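Local coordinates for protein D-mannose isomerase (Marinomonas mediterranea, PDB 5X32) that catalyses the reversible isomerisation of D-mannose to D-fructose and, less efficiently, acts on D-lyxose, but does not use D-glucose, at residues 199-202 with 203-207; 277-280 with 281-285. All coordinates share one frame; numbering follows the deposited sequence.

Contact 1. Residues 199-202 with 203-207; sequences AKLL and AKNIC
Ala203 takes up the carbonyl of Ala199, one turn back in helix 193-212, through a hydrogen bond from its N to Ala199 O of 2.9 Å, nearly straight at the hydrogen (166°). Its methyl lies close to the carbonyl oxygens of Ala199 and Lys200 and also meets Leu262 of helix 249-265. The N of Lys204 bonds in the same way to Lys200 O at 2.9 Å, and the Lys204 chain, bent at its second and third torsions, heads away from the preceding turn. Helices 193-212 and 249-265 belong to the (alpha/alpha)6 barrel of the N-acylglucosamine 2-epimerase family, and Lys200 NZ is hydrogen-bonded to Ser266 OG and forms a salt bridge with Glu268. Asn205 makes the one close side-chain meeting. With Leu201 CG anti to the backbone N (chi1 180°), its CD1 lies 3.2 Å from Asn205 ND2, the two side chains passing at a slant. The amide nitrogen is also 3.1 Å from Leu201 O, but at an angle too poor for a hydrogen bond; its partner is Gly154 O, through a weak one. Ile206 N closes on Leu202 O at 2.9 Å with a more bent N-H (148°), where the helix begins to widen into a pi-type turn at 205-207. The CG1 branch of Ile206 rests 3.4 Å from Leu202 O, and both side chains pack on Leu155 and Asn176.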
# COMPACT_ATOMS: atom_id res chain seq x y z
N ALA A 199 14.68 -2.96 5.91
CA ALA A 199 13.55 -2.06 6.06
C ALA A 199 14.00 -0.80 6.77
O ALA A 199 13.69 0.30 6.32
CB ALA A 199 12.41 -2.72 6.83
N LYS A 200 14.77 -0.96 7.84
CA LYS A 200 15.19 0.24 8.57
C LYS A 200 16.16 1.11 7.78
O LYS A 200 16.14 2.35 7.91
CB LYS A 200 15.79 -0.16 9.92
CG LYS A 200 14.87 -1.07 10.71
CD LYS A 200 15.45 -1.37 12.07
CE LYS A 200 16.12 -0.14 12.64
NZ LYS A 200 16.22 -0.19 14.11
N LEU A 201 16.98 0.48 6.95
CA LEU A 201 17.91 1.23 6.10
C LEU A 201 17.15 2.07 5.05
O LEU A 201 17.49 3.23 4.80
CB LEU A 201 18.89 0.29 5.41
CG LEU A 201 19.92 0.93 4.47
CD1 LEU A 201 20.65 2.09 5.12
CD2 LEU A 201 20.91 -0.11 3.94
N LEU A 202 16.13 1.46 4.45
CA LEU A 202 15.29 2.13 3.48
C LEU A 202 14.56 3.29 4.15
O LEU A 202 14.50 4.42 3.61
CB LEU A 202 14.30 1.15 2.86
CG LEU A 202 14.95 0.06 2.01
CD1 LEU A 202 13.95 -0.99 1.54
CD2 LEU A 202 15.65 0.70 0.83
N ALA A 203 14.01 3.01 5.32
CA ALA A 203 13.33 4.02 6.12
C ALA A 203 14.25 5.21 6.34
O ALA A 203 13.86 6.34 6.05
CB ALA A 203 12.86 3.45 7.46
N LYS A 204 15.47 4.94 6.80
CA LYS A 204 16.43 6.02 7.07
C LYS A 204 16.74 6.81 5.80
O LYS A 204 16.78 8.05 5.82
CB LYS A 204 17.74 5.48 7.65
CG LYS A 204 18.79 6.57 7.88
CD LYS A 204 19.65 6.34 9.11
CE LYS A 204 18.98 6.90 10.35
NZ LYS A 204 19.51 6.39 11.63
N ASN A 205 17.03 6.08 4.72
CA ASN A 205 17.44 6.70 3.47
C ASN A 205 16.40 7.57 2.78
O ASN A 205 16.74 8.57 2.14
CB ASN A 205 17.94 5.64 2.52
CG ASN A 205 19.36 5.28 2.82
OD1 ASN A 205 20.15 6.18 3.09
ND2 ASN A 205 19.69 3.99 2.79
N ILE A 206 15.14 7.20 2.95
CA ILE A 206 14.07 7.94 2.30
C ILE A 206 13.63 9.06 3.23
O ILE A 206 13.58 10.24 2.84
CB ILE A 206 12.89 7.02 1.93
CG1 ILE A 206 13.32 6.01 0.87
CG2 ILE A 206 11.73 7.84 1.41
CD1 ILE A 206 13.65 6.65 -0.44
N CYS A 207 13.34 8.70 4.48
CA CYS A 207 12.82 9.65 5.44
C CYS A 207 13.85 10.62 6.03
O CYS A 207 13.47 11.68 6.50
CB CYS A 207 12.14 8.91 6.58
SG CYS A 207 10.63 8.12 6.07

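Contact 2. Residues 277-280 with 281-285; sequences YLFD and LAYKK
Phe279 and Tyr283, one turn apart on helix 271-286, send their rings out side by side in the same direction. Each has CG anti to its own backbone N (chi1 -175° and -176°), which carries both rings off the same flank of the helix. The planes are near parallel, at 16°, yet slid so far apart that the rings barely overlap, with centroids separated by 5.8 Å. What contact there is runs between Phe279 CE2 and Tyr283 CB, 3.9 Å apart, and between Phe279 CZ and Tyr283 CD2, 4.1 Å apart. Tyr283 OH is hydrogen-bonded with Thr339 OG1, and the Tyr283 ring stacks with that of Trp287.

A second pair, Tyr277 and Leu281, also runs side by side. Here one methyl does the touching: Leu281 CD2 meets the phenol end of the ring obliquely, 3.4 Å from Tyr277 CZ. Tyr277 OH is hydrogen-bonded to Ser216 O, a bond that probably helps to fix the phenol end beside the leucine.

Beneath both pairs run regular i to i+4 bonds of an alpha helix, including Tyr283 N to Phe279 O at 2.8 Å and Leu281 N to Tyr277 O at 2.9 Å. Lys284 N bonds to Asp280 O at 3.0 Å, while the Asp280 carboxylate turns to another partner, its OD1 taking a hydrogen bond with Tyr333 OH.

Ala282, between Leu281 and Tyr283 in sequence, packs on helix 249-265, as does Leu278; that helix carries His251, a proton donor/acceptor by similarity. Phe279 reaches Ala320, Ala321 and Leu324 of helix 311-328, and both Phe279 and Tyr283 touch Gln336 of helix 331-347.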
# COMPACT_ATOMS: atom_id res chain seq x y z
N TYR A 277 6.24 14.87 12.54
CA TYR A 277 6.49 16.03 11.67
C TYR A 277 5.80 15.90 10.31
O TYR A 277 5.04 16.80 9.90
CB TYR A 277 8.00 16.21 11.49
CG TYR A 277 8.38 17.32 10.54
CD1 TYR A 277 8.77 17.05 9.23
CD2 TYR A 277 8.37 18.64 10.96
CE1 TYR A 277 9.13 18.07 8.35
CE2 TYR A 277 8.72 19.67 10.11
CZ TYR A 277 9.10 19.39 8.81
OH TYR A 277 9.44 20.44 7.99
N LEU A 278 6.06 14.78 9.62
CA LEU A 278 5.46 14.46 8.33
C LEU A 278 3.95 14.49 8.41
O LEU A 278 3.30 15.10 7.57
CB LEU A 278 5.93 13.10 7.82
CG LEU A 278 7.40 13.06 7.39
CD1 LEU A 278 7.81 11.65 7.03
CD2 LEU A 278 7.61 14.00 6.21
N PHE A 279 3.38 13.83 9.41
CA PHE A 279 1.93 13.83 9.49
C PHE A 279 1.38 15.23 9.70
O PHE A 279 0.47 15.64 8.98
CB PHE A 279 1.43 12.91 10.60
CG PHE A 279 -0.06 12.78 10.64
CD1 PHE A 279 -0.69 11.71 10.02
CD2 PHE A 279 -0.84 13.72 11.30
CE1 PHE A 279 -2.08 11.59 10.05
CE2 PHE A 279 -2.22 13.62 11.32
CZ PHE A 279 -2.84 12.55 10.70
N ASP A 280 1.93 15.97 10.67
CA ASP A 280 1.40 17.30 10.98
C ASP A 280 1.43 18.18 9.75
O ASP A 280 0.43 18.82 9.39
CB ASP A 280 2.19 17.98 12.11
CG ASP A 280 1.99 17.29 13.45
OD1 ASP A 280 0.99 16.55 13.60
OD2 ASP A 280 2.84 17.51 14.36
N LEU A 281 2.58 18.19 9.09
CA LEU A 281 2.79 18.98 7.89
C LEU A 281 1.84 18.57 6.75
O LEU A 281 1.19 19.43 6.14
CB LEU A 281 4.25 18.89 7.45
CG LEU A 281 4.86 20.17 6.88
CD1 LEU A 281 4.42 21.37 7.68
CD2 LEU A 281 6.35 20.05 6.90
N ALA A 282 1.80 17.27 6.45
CA ALA A 282 0.96 16.76 5.36
C ALA A 282 -0.51 17.08 5.61
O ALA A 282 -1.16 17.73 4.80
CB ALA A 282 1.13 15.26 5.17
N TYR A 283 -1.00 16.67 6.77
CA TYR A 283 -2.40 16.86 7.08
C TYR A 283 -2.74 18.35 7.02
O TYR A 283 -3.73 18.74 6.38
CB TYR A 283 -2.75 16.28 8.45
CG TYR A 283 -4.24 16.38 8.80
CD1 TYR A 283 -4.79 17.56 9.31
CD2 TYR A 283 -5.09 15.29 8.63
CE1 TYR A 283 -6.13 17.66 9.63
CE2 TYR A 283 -6.43 15.36 8.95
CZ TYR A 283 -6.95 16.55 9.45
OH TYR A 283 -8.29 16.64 9.77
N LYS A 284 -1.93 19.18 7.65
CA LYS A 284 -2.26 20.60 7.66
C LYS A 284 -2.28 21.17 6.25
O LYS A 284 -3.16 21.96 5.92
CB LYS A 284 -1.27 21.40 8.51
CG LYS A 284 -1.50 22.89 8.41
CD LYS A 284 -0.81 23.63 9.53
CE LYS A 284 0.45 22.91 9.98
NZ LYS A 284 1.14 23.67 11.05
N LYS A 285 -1.35 20.74 5.40
CA LYS A 285 -1.36 21.25 4.04
C LYS A 285 -2.51 20.73 3.17
O LYS A 285 -2.99 21.45 2.29
CB LYS A 285 -0.04 20.97 3.33
CG LYS A 285 1.14 21.77 3.87
CD LYS A 285 2.29 21.64 2.90
CE LYS A 285 3.63 21.99 3.45
NZ LYS A 285 4.65 21.70 2.39

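In the fold
Contacts 1 and 2 lie on different helices, 193-212 and 271-286, and share a neighbour: both pack side chains on helix 249-265, which bears His251. Their centres are 19 Å apart and their nearest atoms about 5 Å, so they do not touch directly. Contact 1 is the more buried, and its side chains are mostly aliphatic, reaching strand 155-160 and helix 173-190 as well; its own residues include no aromatic ring, though Trp255 and Trp270 lie against it. Contact 2 is only partly buried and relies on aromatic groups, its phenylalanine facing helix 311-328 and its two tyrosine hydroxyls hydrogen-bonded to residues beyond the helix. Each segment pair also carries a lysine bridged to a glutamate outside it.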